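PDB 6SMK: Peptidase_M23 domain-containing protein from Enterococcus faecalis, which probably acts as a zinc-dependent D,L-endopeptidase that cleaves peptidoglycan, the present chain being its catalytic M23 peptidase domain. Local coordinates for residues Gly9-Arg14 with Tyr34-Gly39. The protein carries 1 engineered substitution. Sequence-based numbering, arbitrary orientation.
Sequences GSPFVR and YAAPTG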
# COMPACT_ATOMS: atom_id res chain seq x y z
N GLY A 9 -2.03 9.37 8.83
CA GLY A 9 -2.72 10.22 9.77
C GLY A 9 -4.17 10.36 9.38
O GLY A 9 -4.77 9.47 8.78
N SER A 10 -4.73 11.51 9.72
CA SER A 10 -6.07 11.81 9.28
C SER A 10 -6.07 12.16 7.80
O SER A 10 -5.06 12.63 7.27
CB SER A 10 -6.64 12.96 10.11
OG SER A 10 -6.77 12.56 11.45
N PRO A 11 -7.17 11.88 7.08
CA PRO A 11 -8.41 11.24 7.50
C PRO A 11 -8.38 9.75 7.32
O PRO A 11 -9.45 9.13 7.35
CB PRO A 11 -9.43 11.85 6.56
CG PRO A 11 -8.66 11.97 5.27
CD PRO A 11 -7.23 12.25 5.65
N PHE A 12 -7.20 9.17 7.10
CA PHE A 12 -7.10 7.73 6.91
C PHE A 12 -7.50 7.01 8.19
O PHE A 12 -6.98 7.31 9.27
CB PHE A 12 -5.68 7.32 6.50
CG PHE A 12 -5.26 7.85 5.16
CD1 PHE A 12 -5.55 7.17 4.01
CD2 PHE A 12 -4.58 9.04 5.06
CE1 PHE A 12 -5.16 7.66 2.79
CE2 PHE A 12 -4.20 9.53 3.84
CZ PHE A 12 -4.48 8.85 2.71
N VAL A 13 -8.42 6.06 8.08
CA VAL A 13 -8.80 5.25 9.23
C VAL A 13 -8.67 3.77 8.87
O VAL A 13 -9.22 3.31 7.87
CB VAL A 13 -10.22 5.57 9.74
CG1 VAL A 13 -11.22 5.58 8.61
CG2 VAL A 13 -10.63 4.57 10.79
N ARG A 14 -7.92 3.05 9.71
CA ARG A 14 -7.65 1.63 9.55
C ARG A 14 -8.93 0.82 9.72
O ARG A 14 -9.68 1.02 10.68
CB ARG A 14 -6.63 1.20 10.59
CG ARG A 14 -6.08 -0.17 10.47
CD ARG A 14 -4.66 -0.12 11.00
NE ARG A 14 -4.12 -1.43 11.36
CZ ARG A 14 -2.83 -1.67 11.50
NH1 ARG A 14 -1.95 -0.69 11.30
NH2 ARG A 14 -2.41 -2.88 11.82
N TYR A 34 -6.57 1.11 4.75
CA TYR A 34 -6.94 2.35 5.42
C TYR A 34 -8.01 3.05 4.58
O TYR A 34 -7.80 3.34 3.40
CB TYR A 34 -5.74 3.28 5.58
CG TYR A 34 -4.79 2.93 6.70
CD1 TYR A 34 -3.80 1.98 6.52
CD2 TYR A 34 -4.85 3.58 7.93
CE1 TYR A 34 -2.92 1.66 7.54
CE2 TYR A 34 -3.97 3.28 8.95
CZ TYR A 34 -3.01 2.32 8.75
OH TYR A 34 -2.12 2.01 9.76
N ALA A 35 -9.16 3.31 5.20
CA ALA A 35 -10.27 3.94 4.49
C ALA A 35 -10.13 5.45 4.49
O ALA A 35 -9.66 6.05 5.47
CB ALA A 35 -11.60 3.54 5.11
N ALA A 36 -10.55 6.06 3.39
CA ALA A 36 -10.56 7.50 3.20
C ALA A 36 -11.31 7.78 1.92
O ALA A 36 -11.44 6.89 1.09
CB ALA A 36 -9.13 8.07 3.14
N PRO A 37 -11.84 8.98 1.76
CA PRO A 37 -12.61 9.29 0.55
C PRO A 37 -11.76 9.22 -0.69
O PRO A 37 -10.54 9.42 -0.64
CB PRO A 37 -13.09 10.72 0.80
CG PRO A 37 -13.05 10.88 2.27
CD PRO A 37 -11.90 10.06 2.76
N THR A 38 -12.39 8.90 -1.82
CA THR A 38 -11.64 8.94 -3.07
C THR A 38 -11.11 10.36 -3.26
O THR A 38 -11.78 11.34 -2.92
CB THR A 38 -12.49 8.52 -4.27
OG1 THR A 38 -13.51 9.48 -4.50
CG2 THR A 38 -13.15 7.17 -4.05
N GLY A 39 -9.87 10.46 -3.73
CA GLY A 39 -9.26 11.73 -3.99
C GLY A 39 -8.34 12.21 -2.88
O GLY A 39 -7.52 13.11 -3.10
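Val-13 and Ala-35 form an antiparallel hydrogen-bonded pair where strands 13-20 and 28-35 meet at the open end of a beta hairpin. Val-13 N donates to Ala-35 O at 2.9 Å, and Ala-35 N returns a bond to Val-13 O at 2.7 Å. The next pair, Arg-14 with Tyr-34, is non-hydrogen-bonded in its backbone and is joined through its side chains instead. With Arg-14 CG anti to the backbone N (chi1 -172°), that atom stands over one face of the Tyr-34 ring, toward its rim, and CD lies beside CZ and OH. Arg-14 CB makes an off-centre CH-pi contact, 4.2 Å from the centroid of the Tyr-34 ring. Farther out, Arg-14 NH1 donates to Tyr-34 OH at 3.1 Å, with the guanidinium and phenol planes 79° apart. The same guanidinium forms salt bridges with Asp-127 through NH2 and Asp-17 through NE.

Apolar packing accompanies the pairing. Beyond the pairs, Phe-12 meets Ala-36 CB through CD1 at 3.8 Å, while its CB rests near Tyr-34 CD2. On the face bearing Val-13 and Ala-35, Val-13 CG1 approaches Ala-35 CB at 4.1 Å.

Tyr-34 directly follows the zinc ligand Asp-33, and its side chain lies about 9 Å from the metal. Phe-8 packs edge-to-face on Tyr-34, whereas Phe-12 reaches Val-110 of strand 109-116, Val-99 of strand 95-99 and Ile-42 of strand 41-43, tying the hairpin end to the M23 beta sheet.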